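Local coordinates for protein protease VP4 (Blotched snakehead virus, PDB 2GEF) that cleaves peptide bonds as a serine protease with a serine/lysine catalytic dyad, and probably processes the viral polyprotein of which it is one piece, at residues A[19-24]-A[124-129]; A[33-38]-A[46-51]; A[75-80]-A[101-106]; A[151-156]-A[183-188]; A[161-166]-A[197-202]. One frame throughout, in Å; residues are numbered along the deposited sequence.

Overall arrangement
From the N terminus, contact 1 closes the widest loop, pairing residues 19-24 with 124-129 in a three-stranded antiparallel sheet. Two contacts nest in series inside it: contact 2 closes the short hairpin of strands 31-38 and 43-52, and contact 3 pairs residues 75-80 with 101-106. Contacts 2 and 3 meet where strand 43-52 lies beside strand 104-109 in one mixed sheet, while Asn127 of contact 1 reaches Tyr48 of contact 2. Nucleophile Ser136 follows this loop. Contacts 4 and 5 come later and cross, their segments alternating; both loops include Lys173. They tie a second mixed sheet to helix 200-209, and contact 4 packs against contact 2.

Contact 1. Residues A[19-24]-A[124-129]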
# COMPACT_ATOMS: atom_id res chain seq x y z
N GLY A 19 -12.87 -8.83 -5.75
CA GLY A 19 -12.43 -7.85 -6.75
C GLY A 19 -13.19 -8.02 -8.07
O GLY A 19 -13.47 -9.14 -8.51
N ARG A 20 -13.52 -6.92 -8.73
CA ARG A 20 -14.32 -6.99 -9.92
C ARG A 20 -13.69 -6.13 -11.06
O ARG A 20 -12.73 -5.37 -10.85
CB ARG A 20 -15.73 -6.61 -9.51
CG ARG A 20 -16.26 -5.30 -9.96
CD ARG A 20 -17.55 -4.92 -9.26
NE ARG A 20 -17.80 -3.47 -9.36
CZ ARG A 20 -18.68 -2.88 -10.20
NH1 ARG A 20 -19.43 -3.60 -11.03
NH2 ARG A 20 -18.81 -1.55 -10.21
N ASN A 21 -14.23 -6.26 -12.27
CA ASN A 21 -13.69 -5.60 -13.43
C ASN A 21 -12.12 -5.78 -13.62
O ASN A 21 -11.37 -4.84 -13.91
CB ASN A 21 -14.15 -4.14 -13.45
CG ASN A 21 -13.78 -3.43 -14.75
OD1 ASN A 21 -13.55 -4.08 -15.75
ND2 ASN A 21 -13.67 -2.11 -14.72
N SER A 22 -11.67 -7.02 -13.57
CA SER A 22 -10.27 -7.33 -13.73
C SER A 22 -9.48 -7.02 -15.01
O SER A 22 -9.70 -7.69 -16.04
CB SER A 22 -10.13 -8.85 -13.53
OG SER A 22 -8.77 -9.24 -13.46
N ARG A 23 -8.46 -6.10 -14.94
CA ARG A 23 -7.51 -5.97 -16.06
C ARG A 23 -6.04 -6.15 -15.70
O ARG A 23 -5.52 -5.49 -14.79
CB ARG A 23 -7.69 -4.67 -16.76
CG ARG A 23 -8.53 -3.70 -16.01
CD ARG A 23 -8.73 -2.48 -16.92
NE ARG A 23 -7.48 -2.16 -17.65
CZ ARG A 23 -7.47 -1.42 -18.75
NH1 ARG A 23 -8.63 -0.87 -19.19
NH2 ARG A 23 -6.32 -1.22 -19.40
N ILE A 24 -5.39 -7.09 -16.37
CA ILE A 24 -3.97 -7.19 -16.31
C ILE A 24 -3.35 -5.86 -16.90
O ILE A 24 -3.64 -5.48 -18.00
CB ILE A 24 -3.44 -8.52 -16.99
CG1 ILE A 24 -4.27 -9.77 -16.59
CG2 ILE A 24 -2.02 -8.87 -16.54
CD1 ILE A 24 -5.12 -9.62 -15.34
N VAL A 124 -5.20 -5.33 -11.76
CA VAL A 124 -5.88 -4.20 -11.15
C VAL A 124 -7.38 -4.57 -11.14
O VAL A 124 -7.90 -5.07 -12.06
CB VAL A 124 -5.67 -2.88 -11.98
CG1 VAL A 124 -6.45 -1.61 -11.48
CG2 VAL A 124 -4.17 -2.56 -12.22
N VAL A 125 -8.06 -4.30 -10.06
CA VAL A 125 -9.46 -4.65 -9.90
C VAL A 125 -10.24 -3.38 -9.43
O VAL A 125 -9.64 -2.40 -8.94
CB VAL A 125 -9.65 -5.89 -8.84
CG1 VAL A 125 -9.23 -7.34 -9.42
CG2 VAL A 125 -9.05 -5.62 -7.39
N TRP A 126 -11.56 -3.44 -9.54
CA TRP A 126 -12.47 -2.61 -8.78
C TRP A 126 -12.97 -3.41 -7.59
O TRP A 126 -13.48 -4.54 -7.71
CB TRP A 126 -13.68 -2.21 -9.65
CG TRP A 126 -13.34 -1.38 -10.86
CD1 TRP A 126 -12.06 -1.14 -11.36
CD2 TRP A 126 -14.24 -0.72 -11.73
NE1 TRP A 126 -12.14 -0.32 -12.49
CE2 TRP A 126 -13.46 -0.02 -12.71
CE3 TRP A 126 -15.64 -0.59 -11.77
CZ2 TRP A 126 -14.05 0.76 -13.73
CZ3 TRP A 126 -16.20 0.20 -12.77
CH2 TRP A 126 -15.41 0.84 -13.73
N ASN A 127 -12.81 -2.80 -6.42
CA ASN A 127 -13.34 -3.30 -5.14
C ASN A 127 -14.28 -2.11 -4.89
O ASN A 127 -14.01 -1.03 -5.45
CB ASN A 127 -12.18 -3.45 -4.05
CG ASN A 127 -11.65 -2.10 -3.52
OD1 ASN A 127 -12.28 -1.01 -3.67
ND2 ASN A 127 -10.56 -2.17 -2.82
N ASP A 128 -15.39 -2.23 -4.17
CA ASP A 128 -16.32 -1.08 -4.13
C ASP A 128 -16.13 -0.35 -2.80
O ASP A 128 -17.04 0.11 -2.13
CB ASP A 128 -17.76 -1.48 -4.40
CG ASP A 128 -17.89 -2.45 -5.57
OD1 ASP A 128 -18.17 -1.98 -6.70
OD2 ASP A 128 -17.70 -3.68 -5.36
N MSE A 129 -14.86 -0.20 -2.44
CA MSE A 129 -14.51 0.25 -1.13
C MSE A 129 -14.45 1.77 -1.29
O MSE A 129 -14.42 2.27 -2.44
CB MSE A 129 -13.19 -0.41 -0.71
CG MSE A 129 -13.30 -1.96 -0.69
SE MSE A 129 -14.55 -2.64 0.71
CE MSE A 129 -13.60 -1.63 2.11
O HOH W 1 -9.76 -2.99 -12.97
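Arg20 and Trp126 exchange a pair of backbone hydrogen bonds, Arg20 N to Trp126 O and Trp126 N to Arg20 O. Arg23 and Val124 repeat the pattern, but between the two pairs lie Asn21 and Ser22 on one side and only Val125 on the other. At the corner made by Asn21, water 1 bridges the strands, donating to Asn21 O at 2.6 Å and weakly to Val124 O.

Aromatic contacts gather on Trp126. Asn21 CB lies over one face, 3.9 Å from the centroid of the five-membered ring in a CH-pi contact. Chi1 of -172° carries Asn21 CG over the ring centre, 4.0 Å above the plane, with the amide nearly perpendicular to the ring. Asn21 ND2 also lies over this face, not hydrogen-bonded to Trp126 NE1, since both are donors. Arg20 NH2 is at the ring edge, 3.7 Å from Trp126 CE3, its guanidinium plane turned 71° from the ring.

The charged contact is modest: Arg20 NE reaches Asp128 OD1 at 3.1 Å, a salt bridge whose hydrogen bond is weak and bent (123°). Beyond the segments, Ser22 OG bonds to Asp123 OD1 and Asn127 ND2 to Tyr48 OH.

The register shift is a beta bulge at Asn21 and Ser22, where the chain enters the strand bordering the three-stranded antiparallel sheet.

Contact 2. Residues A[33-38]-A[46-51]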
# COMPACT_ATOMS: atom_id res chain seq x y z
N PHE A 33 1.17 -1.79 -0.88
CA PHE A 33 0.92 -1.55 0.49
C PHE A 33 -0.48 -2.21 0.88
O PHE A 33 -1.24 -2.47 0.01
CB PHE A 33 0.87 -0.08 0.78
CG PHE A 33 -0.23 0.70 0.02
CD1 PHE A 33 -1.39 1.14 0.70
CD2 PHE A 33 0.00 1.18 -1.32
CE1 PHE A 33 -2.39 1.91 0.01
CE2 PHE A 33 -0.97 1.98 -1.98
CZ PHE A 33 -2.12 2.39 -1.33
N PRO A 34 -0.71 -2.55 2.18
CA PRO A 34 -1.97 -3.08 2.66
C PRO A 34 -2.96 -2.12 3.09
O PRO A 34 -2.60 -1.01 3.50
CB PRO A 34 -1.54 -4.04 3.75
CG PRO A 34 -0.44 -3.28 4.35
CD PRO A 34 0.35 -2.74 3.18
N VAL A 35 -4.23 -2.47 2.76
CA VAL A 35 -5.38 -1.63 3.03
C VAL A 35 -6.44 -2.41 3.83
O VAL A 35 -6.97 -3.44 3.35
CB VAL A 35 -6.02 -1.07 1.81
CG1 VAL A 35 -7.38 -0.21 2.26
CG2 VAL A 35 -5.06 -0.12 1.11
N VAL A 36 -6.73 -1.91 5.06
CA VAL A 36 -7.67 -2.65 5.91
C VAL A 36 -8.96 -1.73 6.08
O VAL A 36 -8.88 -0.47 6.04
CB VAL A 36 -7.02 -3.08 7.24
CG1 VAL A 36 -5.72 -3.84 7.07
CG2 VAL A 36 -6.84 -1.89 8.19
N ALA A 37 -10.12 -2.38 6.23
CA ALA A 37 -11.37 -1.74 6.50
C ALA A 37 -12.21 -2.67 7.39
O ALA A 37 -12.03 -3.95 7.38
CB ALA A 37 -12.08 -1.42 5.26
N PHE A 38 -13.06 -2.02 8.20
CA PHE A 38 -13.95 -2.68 9.23
C PHE A 38 -15.42 -2.36 9.06
O PHE A 38 -15.76 -1.21 9.11
CB PHE A 38 -13.47 -2.31 10.66
CG PHE A 38 -11.96 -2.35 10.79
CD1 PHE A 38 -11.20 -1.21 10.56
CD2 PHE A 38 -11.33 -3.53 11.09
CE1 PHE A 38 -9.77 -1.26 10.59
CE2 PHE A 38 -9.95 -3.62 11.17
CZ PHE A 38 -9.15 -2.44 10.91
N GLU A 46 -6.49 -6.09 1.97
CA GLU A 46 -6.26 -6.17 0.50
C GLU A 46 -4.92 -5.51 0.22
O GLU A 46 -4.60 -4.56 0.87
CB GLU A 46 -7.24 -5.13 -0.08
CG GLU A 46 -8.02 -5.51 -1.16
CD GLU A 46 -9.20 -4.54 -1.30
OE1 GLU A 46 -9.77 -4.04 -0.27
OE2 GLU A 46 -9.58 -4.27 -2.46
N LEU A 47 -4.27 -5.79 -0.90
CA LEU A 47 -3.23 -4.85 -1.47
C LEU A 47 -3.74 -3.88 -2.43
O LEU A 47 -4.71 -4.11 -3.10
CB LEU A 47 -2.17 -5.67 -2.15
CG LEU A 47 -1.48 -6.56 -1.09
CD1 LEU A 47 -0.45 -7.32 -1.89
CD2 LEU A 47 -0.84 -5.90 0.10
N TYR A 48 -3.10 -2.74 -2.44
CA TYR A 48 -3.23 -1.68 -3.44
C TYR A 48 -1.82 -1.38 -3.89
O TYR A 48 -0.86 -1.66 -3.15
CB TYR A 48 -3.82 -0.37 -2.84
CG TYR A 48 -5.33 -0.30 -2.61
CD1 TYR A 48 -6.05 -1.31 -1.97
CD2 TYR A 48 -6.02 0.80 -3.00
CE1 TYR A 48 -7.43 -1.22 -1.76
CE2 TYR A 48 -7.39 0.89 -2.82
CZ TYR A 48 -8.10 -0.09 -2.22
OH TYR A 48 -9.53 0.17 -2.08
N ILE A 49 -1.71 -0.80 -5.04
CA ILE A 49 -0.44 -0.44 -5.63
C ILE A 49 -0.47 1.01 -5.79
O ILE A 49 -1.48 1.45 -6.21
CB ILE A 49 -0.11 -1.09 -6.98
CG1 ILE A 49 1.42 -0.90 -7.19
CG2 ILE A 49 -1.04 -0.58 -8.20
CD1 ILE A 49 1.94 -1.55 -8.34
N ALA A 50 0.52 1.73 -5.24
CA ALA A 50 0.67 3.17 -5.53
C ALA A 50 1.58 3.26 -6.79
O ALA A 50 2.71 2.61 -6.81
CB ALA A 50 1.40 3.81 -4.45
N VAL A 51 1.14 4.05 -7.77
CA VAL A 51 1.99 4.31 -9.04
C VAL A 51 2.07 5.77 -9.22
O VAL A 51 1.09 6.49 -9.04
CB VAL A 51 1.40 3.57 -10.31
CG1 VAL A 51 2.53 3.49 -11.49
CG2 VAL A 51 1.14 2.15 -9.90
O HOH W 2 -9.73 -3.26 2.30
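The Phe33 ring takes Tyr48 CB over one face, 3.5 Å above the ring plane and displaced toward the rim, where Phe33 CZ is the nearest ring atom. At the edge of the same ring, near its plane, Ala50 N stands 3.6 Å from Phe33 CE2. The Tyr48 ring is covered in turn: Val35 CG2 lies over a face, 3.4 Å from Tyr48 CD1, and Glu46 OE1 sits at its edge in plane. Phe33 has CG between its backbone N and carbonyl carbon (chi1 61°), which sets CG 4.0 Å from Tyr48 O.

Strands 31-38 and 43-52 form an antiparallel beta hairpin. Phe33 with Tyr48 and Val35 with Glu46 are its hydrogen-bonded pairs here, and Pro34 with Leu47 is the non-hydrogen-bonded pair between them. The Phe33-Tyr48 bonds are straight, whereas Glu46 N to Val35 O is weak. Water 2 supports that end, donating to Val35 O at 3.0 Å and to Glu46 OE1 at 2.7 Å. Asn127 is the outside partner of the Tyr48 hydroxyl and probably of Glu46 OE2.

On the sheet face that carries Pro34 and Leu47, Pro34 CB lies 4.2 Å from Leu47 CD2. The Pro34 side chain also packs on catalytic Lys173, about 3 Å away between nearest side-chain atoms, while Phe33 touches Ser137, next to nucleophile Ser136, and Ala140 of helix 138-146.

Contact 3. Residues A[75-80]-A[101-106]; sequences KVWGAT and RTDLTI
Asp103 OD1 is gripped twice, by Lys75 N across the contact and by ND1 of His74. The Lys75 N bond is 2.9 Å and nearly straight (172°), though it meets Asp103 OD1 from above the carboxylate plane.

From there the strands run parallel. Leu104 N donates to Lys75 O, Trp77 N to Leu104 O and Ile106 N to Trp77 O, the alternating ladder of parallel beta pairing, with Val76 opposite Leu104 and Trp77 opposite Thr105. The Trp77 ring turns its CD1 edge to the partner strand, where Thr105 OG1 lies near its plane at 3.4 Å. Asp103 CB stands 4.1 Å from Trp77 NE1, the carboxylate plane almost perpendicular to the ring. Thr105 OG1 is itself held by Gly53 and His55, and Trp77 makes a cation-pi contact with Arg56.

On the face of Val76, its CG1 packs 3.8 Å from Ile106 CG2. In Ile106, chi1 of 59° puts CG1 in the crowded position between backbone N and carbonyl carbon, beside Trp77 O, and the extended chi2 (165°) carries CD1 to Gly78 O at 3.5 Å and Ala79 CB at 4.0 Å. Gly78, in a type II turn from Val76 to Ala79, takes a positive phi, and Ile106 CD1 lies against its backbone.

Lys75 and Asp103 lie side by side, yet Lys75 NZ stays 6.5 Å from Asp103 OD2. OD1 thus serves the backbone N-H and the imidazole, contacts that probably stabilise the charged carboxylate, while Lys75 makes a cation-pi contact with Tyr67 and Trp77 NE1 is buried without a partner.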
# COMPACT_ATOMS: atom_id res chain seq x y z
N LYS A 75 -0.92 15.49 -5.58
CA LYS A 75 -2.10 14.60 -5.33
C LYS A 75 -1.85 13.12 -5.36
O LYS A 75 -1.05 12.57 -6.17
CB LYS A 75 -3.25 14.96 -6.32
CG LYS A 75 -3.40 16.48 -6.30
CD LYS A 75 -3.98 17.01 -7.55
CE LYS A 75 -3.97 18.54 -7.60
NZ LYS A 75 -5.23 19.10 -7.11
N VAL A 76 -2.54 12.47 -4.42
CA VAL A 76 -2.57 11.06 -4.44
C VAL A 76 -3.98 10.80 -4.72
O VAL A 76 -4.76 10.79 -3.76
CB VAL A 76 -2.24 10.37 -3.08
CG1 VAL A 76 -2.14 8.75 -3.29
CG2 VAL A 76 -0.97 10.99 -2.40
N TRP A 77 -4.33 10.57 -5.99
CA TRP A 77 -5.66 10.08 -6.39
C TRP A 77 -6.09 8.70 -5.74
O TRP A 77 -5.38 7.72 -5.87
CB TRP A 77 -5.69 9.91 -7.92
CG TRP A 77 -5.19 11.10 -8.61
CD1 TRP A 77 -3.99 11.26 -9.33
CD2 TRP A 77 -5.89 12.29 -8.74
NE1 TRP A 77 -3.94 12.53 -9.91
CE2 TRP A 77 -5.09 13.19 -9.55
CE3 TRP A 77 -7.14 12.71 -8.27
CZ2 TRP A 77 -5.48 14.48 -9.82
CZ3 TRP A 77 -7.54 14.05 -8.59
CH2 TRP A 77 -6.73 14.89 -9.35
N GLY A 78 -7.27 8.67 -5.10
CA GLY A 78 -7.80 7.45 -4.48
C GLY A 78 -7.70 7.37 -3.00
O GLY A 78 -8.16 6.42 -2.36
N ALA A 79 -7.08 8.41 -2.44
CA ALA A 79 -6.76 8.44 -1.00
C ALA A 79 -7.53 9.58 -0.38
O ALA A 79 -7.94 10.44 -1.10
CB ALA A 79 -5.21 8.55 -0.80
N THR A 80 -7.81 9.55 0.92
CA THR A 80 -8.63 10.54 1.66
C THR A 80 -7.85 11.27 2.80
O THR A 80 -6.99 10.70 3.42
CB THR A 80 -10.01 9.82 2.24
N ARG A 101 7.36 14.90 -4.83
CA ARG A 101 7.60 15.58 -6.16
C ARG A 101 6.77 14.99 -7.41
O ARG A 101 7.04 15.26 -8.59
CB ARG A 101 9.11 15.78 -6.48
CG ARG A 101 10.12 14.84 -5.76
CD ARG A 101 11.62 15.01 -6.14
NE ARG A 101 12.21 13.64 -6.07
CZ ARG A 101 11.83 12.65 -6.88
NH1 ARG A 101 10.90 12.91 -7.80
NH2 ARG A 101 12.29 11.42 -6.73
N THR A 102 5.67 14.30 -7.15
CA THR A 102 4.83 13.80 -8.23
C THR A 102 3.43 13.49 -7.67
O THR A 102 3.24 13.17 -6.48
CB THR A 102 5.50 12.54 -8.89
OG1 THR A 102 4.61 12.02 -9.89
CG2 THR A 102 5.79 11.35 -7.77
N ASP A 103 2.44 13.57 -8.54
CA ASP A 103 1.14 12.95 -8.21
C ASP A 103 1.22 11.44 -8.19
O ASP A 103 2.04 10.86 -8.87
CB ASP A 103 0.04 13.39 -9.23
CG ASP A 103 -0.20 14.93 -9.20
OD1 ASP A 103 0.19 15.61 -8.28
OD2 ASP A 103 -0.79 15.49 -10.13
N LEU A 104 0.34 10.78 -7.52
CA LEU A 104 0.39 9.32 -7.59
C LEU A 104 -1.06 8.95 -7.61
O LEU A 104 -1.90 9.81 -7.29
CB LEU A 104 1.07 8.68 -6.35
CG LEU A 104 2.62 8.79 -6.09
CD1 LEU A 104 2.92 9.77 -4.94
CD2 LEU A 104 3.22 7.36 -5.70
N THR A 105 -1.34 7.72 -8.05
CA THR A 105 -2.64 7.16 -7.99
C THR A 105 -2.50 5.84 -7.31
O THR A 105 -1.49 5.14 -7.55
CB THR A 105 -3.04 6.89 -9.47
OG1 THR A 105 -3.01 8.12 -10.16
CG2 THR A 105 -4.46 6.49 -9.53
N ILE A 106 -3.43 5.45 -6.45
CA ILE A 106 -3.38 4.10 -5.84
C ILE A 106 -4.60 3.29 -6.35
O ILE A 106 -5.65 3.85 -6.72
CB ILE A 106 -3.36 4.20 -4.27
CG1 ILE A 106 -4.61 4.93 -3.82
CG2 ILE A 106 -2.15 5.00 -3.84
CD1 ILE A 106 -5.05 4.91 -2.36

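Contact 4. Residues A[151-156]-A[183-188]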
# COMPACT_ATOMS: atom_id res chain seq x y z
N PRO A 151 8.90 -3.32 -6.26
CA PRO A 151 9.58 -4.13 -5.19
C PRO A 151 8.73 -5.36 -4.92
O PRO A 151 7.51 -5.28 -5.06
CB PRO A 151 9.68 -3.17 -4.01
CG PRO A 151 9.48 -1.77 -4.56
CD PRO A 151 8.54 -1.94 -5.76
N LYS A 152 9.33 -6.53 -4.75
CA LYS A 152 8.47 -7.69 -4.34
C LYS A 152 8.20 -7.74 -2.85
O LYS A 152 8.80 -8.48 -2.14
CB LYS A 152 9.04 -9.01 -4.81
CG LYS A 152 9.42 -9.03 -6.26
CD LYS A 152 10.17 -10.36 -6.66
CE LYS A 152 11.04 -10.25 -7.95
NZ LYS A 152 11.33 -11.68 -8.49
N ALA A 153 7.30 -6.93 -2.34
CA ALA A 153 7.03 -6.92 -0.95
C ALA A 153 5.88 -6.03 -0.81
O ALA A 153 5.77 -5.13 -1.56
CB ALA A 153 8.30 -6.24 -0.21
N ALA A 154 5.11 -6.11 0.27
CA ALA A 154 4.15 -4.99 0.50
C ALA A 154 4.68 -4.13 1.62
O ALA A 154 5.23 -4.62 2.60
CB ALA A 154 2.75 -5.58 0.85
N TYR A 155 4.40 -2.85 1.60
CA TYR A 155 4.91 -1.92 2.65
C TYR A 155 3.83 -1.22 3.48
O TYR A 155 2.77 -0.75 2.97
CB TYR A 155 5.86 -0.87 2.06
CG TYR A 155 7.07 -1.51 1.39
CD1 TYR A 155 8.20 -1.79 2.13
CD2 TYR A 155 7.12 -1.72 -0.05
CE1 TYR A 155 9.39 -2.39 1.53
CE2 TYR A 155 8.28 -2.40 -0.64
CZ TYR A 155 9.36 -2.70 0.16
OH TYR A 155 10.48 -3.42 -0.35
N THR A 156 4.15 -1.04 4.78
CA THR A 156 3.22 -0.31 5.69
C THR A 156 3.97 0.52 6.71
O THR A 156 4.96 0.07 7.32
CB THR A 156 2.12 -1.25 6.29
OG1 THR A 156 0.97 -0.48 6.62
CG2 THR A 156 2.62 -2.16 7.50
N PRO A 183 6.26 -10.73 1.53
CA PRO A 183 6.36 -10.17 2.82
C PRO A 183 5.72 -8.83 3.05
O PRO A 183 5.65 -7.96 2.17
CB PRO A 183 7.91 -10.13 3.08
CG PRO A 183 8.45 -9.83 1.69
CD PRO A 183 7.60 -10.81 0.88
N LEU A 184 5.18 -8.72 4.29
CA LEU A 184 4.89 -7.42 4.90
C LEU A 184 6.16 -6.77 5.51
O LEU A 184 6.83 -7.40 6.32
CB LEU A 184 3.77 -7.49 5.88
CG LEU A 184 3.26 -6.09 6.29
CD1 LEU A 184 2.71 -5.32 5.20
CD2 LEU A 184 2.18 -6.17 7.46
N VAL A 185 6.52 -5.57 5.01
CA VAL A 185 7.71 -4.92 5.39
C VAL A 185 7.35 -3.54 5.94
O VAL A 185 6.48 -2.79 5.41
CB VAL A 185 8.69 -4.78 4.18
CG1 VAL A 185 9.97 -4.08 4.60
CG2 VAL A 185 9.03 -6.15 3.62
N GLY A 186 7.95 -3.22 7.04
CA GLY A 186 7.69 -1.88 7.59
C GLY A 186 7.61 -1.86 9.11
O GLY A 186 8.54 -2.37 9.74
N MSE A 187 6.61 -1.16 9.69
CA MSE A 187 6.57 -1.13 11.15
C MSE A 187 5.11 -1.12 11.59
O MSE A 187 4.32 -0.28 11.09
CB MSE A 187 7.22 0.13 11.76
CG MSE A 187 8.66 0.32 11.72
SE MSE A 187 9.06 1.91 12.79
CE MSE A 187 9.21 0.91 14.50
N THR A 188 4.77 -2.06 12.49
CA THR A 188 3.44 -2.18 13.03
C THR A 188 3.47 -2.24 14.56
O THR A 188 4.51 -2.62 15.11
CB THR A 188 2.71 -3.27 12.48
OG1 THR A 188 3.34 -4.49 12.86
CG2 THR A 188 2.69 -3.17 11.00
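Tyr155 and Val185 lie side by side and point the same way, with Tyr155 CE1 3.6 Å from Val185 CG1. The valine meets the ring obliquely. Its other branch, Val185 CG2, turns back to Ala153 CB at 3.9 Å, so the two methyls touch Tyr155 and Ala153, two residues apart. The hydroxyl of Tyr155 is bonded to His206 ND1 of helix 200-209.

Thr156 is placed differently. Its CG2 sits between the backbone N and the carbonyl carbon while OG1 is anti to N (chi1 -154°), and that methyl meets two side chains. Thr188 CG2 comes at about a right angle, 3.6 Å from Thr156 CG2; Leu184 CD1 approaches the same methyl at 3.9 Å on a slanting path. Leu184 CD1 also comes to 3.7 Å from Ala154 O.

Four backbone bonds hold this register: Ala154 N to Pro183 O (2.7 Å), Val185 N to Ala154 O, Thr156 N to Val185 O and Met187 N to Thr156 O. Gly186 CA adds a CA-H···O contact to Thr156 O at 3.4 Å.

The pairing joins parallel neighbours of a four-stranded mixed sheet, linked in sequence by a connection that contains helix 170-178. This is the catalytic region: Thr156 OG1 makes a weak hydrogen bond to Lys173 NZ, and the Thr156 side chain lies about 3 Å from that of nucleophile Ser136, between nearest atoms.

Contact 5. Residues A[161-166]-A[197-202]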
# COMPACT_ATOMS: atom_id res chain seq x y z
N GLY A 161 9.27 12.82 8.46
CA GLY A 161 10.48 12.99 7.68
C GLY A 161 10.83 11.59 7.09
O GLY A 161 10.05 11.01 6.38
N THR A 162 12.03 11.12 7.34
CA THR A 162 12.53 9.83 6.78
C THR A 162 12.43 8.67 7.84
O THR A 162 12.75 7.53 7.52
CB THR A 162 14.07 10.01 6.34
OG1 THR A 162 14.49 8.91 5.55
CG2 THR A 162 14.87 9.98 7.48
N ASN A 163 11.84 8.95 9.04
CA ASN A 163 11.63 7.99 10.14
C ASN A 163 10.30 7.39 10.00
O ASN A 163 9.35 8.09 9.87
CB ASN A 163 11.73 8.74 11.45
CG ASN A 163 13.13 9.06 11.79
OD1 ASN A 163 13.46 10.16 12.25
ND2 ASN A 163 14.02 8.15 11.46
N VAL A 164 10.22 6.07 9.92
CA VAL A 164 8.98 5.36 9.92
C VAL A 164 8.29 5.41 11.27
O VAL A 164 8.94 5.19 12.32
CB VAL A 164 9.22 3.93 9.42
CG1 VAL A 164 7.89 3.02 9.50
CG2 VAL A 164 9.73 3.99 7.87
N GLN A 165 6.97 5.59 11.24
CA GLN A 165 6.11 5.27 12.40
C GLN A 165 5.20 4.10 12.29
O GLN A 165 4.51 3.90 11.27
CB GLN A 165 5.29 6.45 12.75
CG GLN A 165 6.15 7.76 12.93
CD GLN A 165 5.23 8.91 12.88
OE1 GLN A 165 4.36 9.01 11.93
NE2 GLN A 165 5.29 9.76 13.92
N PRO A 166 5.10 3.28 13.39
CA PRO A 166 4.39 1.95 13.38
C PRO A 166 2.79 2.10 13.28
O PRO A 166 2.17 3.08 13.78
CB PRO A 166 4.82 1.31 14.69
CG PRO A 166 4.90 2.46 15.59
CD PRO A 166 5.54 3.63 14.75
N ILE A 197 11.38 -2.26 9.39
CA ILE A 197 12.22 -1.31 8.73
C ILE A 197 11.83 0.03 9.29
O ILE A 197 10.66 0.35 9.23
CB ILE A 197 11.99 -1.38 7.16
CG1 ILE A 197 12.72 -2.57 6.46
CG2 ILE A 197 12.45 -0.19 6.58
CD1 ILE A 197 14.23 -2.81 6.84
N CYS A 198 12.78 0.79 9.85
CA CYS A 198 12.47 2.05 10.59
C CYS A 198 12.79 3.29 9.84
O CYS A 198 12.52 4.40 10.26
CB CYS A 198 13.29 2.05 11.93
SG CYS A 198 12.76 0.54 12.80
N THR A 199 13.40 3.12 8.70
CA THR A 199 13.71 4.34 7.88
C THR A 199 13.36 4.11 6.43
O THR A 199 13.34 2.96 5.95
CB THR A 199 15.23 4.89 8.07
OG1 THR A 199 16.11 4.10 7.25
CG2 THR A 199 15.68 4.82 9.59
N LEU A 200 13.12 5.21 5.75
CA LEU A 200 12.91 5.20 4.29
C LEU A 200 14.09 4.73 3.40
O LEU A 200 13.88 4.16 2.33
CB LEU A 200 12.54 6.60 3.91
CG LEU A 200 11.52 6.72 2.86
CD1 LEU A 200 10.24 5.94 3.24
CD2 LEU A 200 11.30 8.21 2.48
N ASP A 201 15.29 5.03 3.81
CA ASP A 201 16.54 4.47 3.24
C ASP A 201 16.64 2.95 3.32
O ASP A 201 16.96 2.30 2.31
CB ASP A 201 17.75 5.18 3.86
CG ASP A 201 17.95 6.57 3.20
OD1 ASP A 201 18.01 6.70 1.92
OD2 ASP A 201 17.97 7.58 3.97
N ASP A 202 16.27 2.39 4.47
CA ASP A 202 16.26 0.95 4.65
C ASP A 202 15.17 0.30 3.87
O ASP A 202 15.35 -0.74 3.32
CB ASP A 202 16.10 0.54 6.12
CG ASP A 202 17.31 0.90 6.93
OD1 ASP A 202 17.21 1.08 8.18
OD2 ASP A 202 18.31 1.15 6.24
O HOH W 3 11.60 5.33 13.23
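Thr162 OG1 is anti to its backbone N (chi1 -168°), which brings the hydroxyl oxygen to 3.4 Å from Leu200 CB. Thr199 instead places OG1 between its backbone N and carbonyl carbon (chi1 81°), where it accepts a bond from Asp202 N at 3.3 Å. That is an N-cap: Thr199 stands right before helix 200-209 and satisfies an amide of the first turn.

Segment 161-166 meets the start of this helix through a single beta bridge between Asn163 and Thr199. Leu200 N donates to Thr162 O at 2.9 Å, nearly straight (166°) and in the carbonyl plane. So a second amide at the helix start is taken up by the loop before strand 163-165, and Thr199 CA adds a CA-H···O contact to the same oxygen. On the far side of the bridge Val164 N donates to Cys198 O, arriving well above the carbonyl plane.

Val164 CB points toward segment 197-202, 3.4 Å from Cys198 O, with CG2 near the carbonyl carbon of the same residue. The valine also packs on Ile139, Leu159 and Met187, joining the edge strand to helix 138-146. Water 3 bridges the two segments, donating to Val164 O at 2.8 Å and to Cys198 O at 3.2 Å.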